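Local coordinates for protein polymerase cofactor VP35 (Reston ebolavirus, PDB 3L2A) that acts as a viral polymerase cofactor and, through its interferon inhibitory domain, binds RNA and counters the host interferon response, at residues 32-35 against 36-40. Sequence-based numbering, arbitrary orientation.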
ATOM      1  N   VAL A  32      -2.894  -0.480   1.615  1.00 13.47           N
ATOM      2  CA  VAL A  32      -3.239  -1.652   2.446  1.00 13.63           C
ATOM      3  C   VAL A  32      -3.283  -2.898   1.561  1.00 15.13           C
ATOM      4  O   VAL A  32      -2.745  -3.932   1.911  1.00 14.77           O
ATOM      5  CB  VAL A  32      -4.587  -1.431   3.119  1.00 13.48           C
ATOM      6  CG1 VAL A  32      -5.199  -2.772   3.676  1.00 14.08           C
ATOM      7  CG2 VAL A  32      -4.455  -0.375   4.246  1.00 14.95           C
ATOM      8  N   GLN A  33      -3.927  -2.784   0.394  1.00 15.17           N
ATOM      9  CA  GLN A  33      -4.000  -3.948  -0.509  1.00 16.90           C
ATOM     10  C   GLN A  33      -2.621  -4.419  -0.977  1.00 16.57           C
ATOM     11  O   GLN A  33      -2.352  -5.632  -1.028  1.00 17.51           O
ATOM     12  CB  GLN A  33      -4.876  -3.621  -1.710  1.00 18.08           C
ATOM     13  CG  GLN A  33      -6.266  -3.252  -1.293  1.00 21.49           C
ATOM     14  CD  GLN A  33      -7.059  -2.676  -2.445  1.00 27.56           C
ATOM     15  OE1 GLN A  33      -7.086  -3.246  -3.535  1.00 32.24           O
ATOM     16  NE2 GLN A  33      -7.723  -1.554  -2.202  1.00 28.19           N
ATOM     17  N   VAL A  34      -1.765  -3.460  -1.301  1.00 15.35           N
ATOM     18  CA  VAL A  34      -0.409  -3.729  -1.792  1.00 15.60           C
ATOM     19  C   VAL A  34       0.385  -4.419  -0.685  1.00 15.23           C
ATOM     20  O   VAL A  34       1.043  -5.426  -0.921  1.00 15.58           O
ATOM     21  CB  VAL A  34       0.283  -2.424  -2.248  1.00 15.76           C
ATOM     22  CG1 VAL A  34       1.808  -2.620  -2.428  1.00 17.18           C
ATOM     23  CG2 VAL A  34      -0.373  -1.860  -3.573  1.00 17.15           C
ATOM     24  N   ILE A  35       0.287  -3.881   0.525  1.00 14.60           N
ATOM     25  CA  ILE A  35       1.025  -4.433   1.693  1.00 15.00           C
ATOM     26  C   ILE A  35       0.515  -5.813   2.020  1.00 15.45           C
ATOM     27  O   ILE A  35       1.308  -6.735   2.285  1.00 15.78           O
ATOM     28  CB  ILE A  35       0.855  -3.481   2.893  1.00 15.03           C
ATOM     29  CG1 ILE A  35       1.725  -2.227   2.659  1.00 16.60           C
ATOM     30  CG2 ILE A  35       1.183  -4.169   4.234  1.00 16.51           C
ATOM     31  CD1 ILE A  35       1.501  -1.106   3.744  1.00 17.34           C
ATOM     32  N   CYS A  36      -0.810  -5.985   2.037  1.00 16.06           N
ATOM     33  CA  CYS A  36      -1.341  -7.304   2.379  1.00 17.45           C
ATOM     34  C   CYS A  36      -1.006  -8.378   1.336  1.00 18.14           C
ATOM     35  O   CYS A  36      -0.766  -9.527   1.698  1.00 18.60           O
ATOM     36  CB  CYS A  36      -2.846  -7.275   2.651  1.00 17.94           C
ATOM     37  SG  CYS A  36      -3.232  -6.414   4.144  1.00 21.50           S
ATOM     38  N   LYS A  37      -1.036  -8.023   0.057  1.00 17.55           N
ATOM     39  CA  LYS A  37      -0.617  -8.976  -0.987  1.00 18.98           C
ATOM     40  C   LYS A  37       0.860  -9.370  -0.827  1.00 18.21           C
ATOM     41  O   LYS A  37       1.212 -10.562  -0.854  1.00 18.97           O
ATOM     42  CB  LYS A  37      -0.860  -8.377  -2.382  1.00 19.69           C
ATOM     43  CG  LYS A  37      -0.498  -9.365  -3.468  1.00 23.67           C
ATOM     44  CD  LYS A  37      -1.057  -8.973  -4.827  1.00 31.17           C
ATOM     45  CE  LYS A  37      -1.084 -10.201  -5.741  1.00 35.66           C
ATOM     46  NZ  LYS A  37       0.192 -10.956  -5.706  1.00 38.26           N
ATOM     47  N   ILE A  38       1.729  -8.378  -0.637  1.00 17.44           N
ATOM     48  CA  ILE A  38       3.158  -8.666  -0.507  1.00 17.38           C
ATOM     49  C   ILE A  38       3.378  -9.484   0.788  1.00 17.20           C
ATOM     50  O   ILE A  38       4.121 -10.466   0.818  1.00 17.12           O
ATOM     51  CB  ILE A  38       3.981  -7.358  -0.543  1.00 18.09           C
ATOM     52  CG1 ILE A  38       4.028  -6.838  -1.987  1.00 17.30           C
ATOM     53  CG2 ILE A  38       5.386  -7.609  -0.001  1.00 17.60           C
ATOM     54  CD1 ILE A  38       4.361  -5.351  -2.078  1.00 20.67           C
ATOM     55  N   GLY A  39       2.689  -9.101   1.853  1.00 17.11           N
ATOM     56  CA  GLY A  39       2.778  -9.846   3.117  1.00 17.45           C
ATOM     57  C   GLY A  39       2.349 -11.289   2.956  1.00 18.99           C
ATOM     58  O   GLY A  39       3.036 -12.213   3.408  1.00 19.00           O
ATOM     59  N   LYS A  40       1.226 -11.497   2.285  1.00 19.05           N
ATOM     60  CA  LYS A  40       0.727 -12.861   2.104  1.00 21.85           C
ATOM     61  C   LYS A  40       1.725 -13.682   1.287  1.00 22.28           C
ATOM     62  O   LYS A  40       2.063 -14.819   1.683  1.00 22.35           O
ATOM     63  CB  LYS A  40      -0.645 -12.833   1.439  1.00 22.56           C
ATOM     64  CG  LYS A  40      -1.265 -14.215   1.227  1.00 26.73           C
ATOM     65  CD  LYS A  40      -2.701 -14.115   0.737  1.00 30.71           C
ATOM     66  CE  LYS A  40      -3.333 -15.498   0.757  1.00 37.11           C
ATOM     67  NZ  LYS A  40      -2.839 -16.330  -0.383  1.00 40.72           N
TER
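The flat groups that meet here are backbone peptides: the carbonyls of Val32, Gln33, Val34 and Ile35 accept from the N-H groups of Cys36, Lys37, Ile38 and Gly39. The first bond, Cys36 N to Val32 O, is 2.8 Å long and nearly straight at 163°. Gly39 N to Ile35 O is equally short. Side chains add two apolar contacts, each between residues one turn apart. Val34 and Ile38 run alongside each other in the same direction, with Val34 CG1 3.8 Å from Ile38 CD1. In Val34, CG1 stands opposite the backbone N (chi1 166°), beside the carbonyl carbon, which sets this methyl against Ile38 CD1. On another side of the helix, Cys36 SG lies 4.2 Å from Val32 CG1. The same sulfur is 3.4 Å from Val32 O. Val32 also packs on Met17 and Tyr18, while Ile35 and Ile38 touch Phe76. Lys37 takes a different course: its CB lies 3.4 Å from Gln33 O, but its amine reaches out to Asp41 in a salt bridge. This is regular i to i+4 alpha-helix bonding in helix 27-41, whose apolar sides pack on helices 10-19, 62-72 and 75-78 and on loop residues such as Pro82.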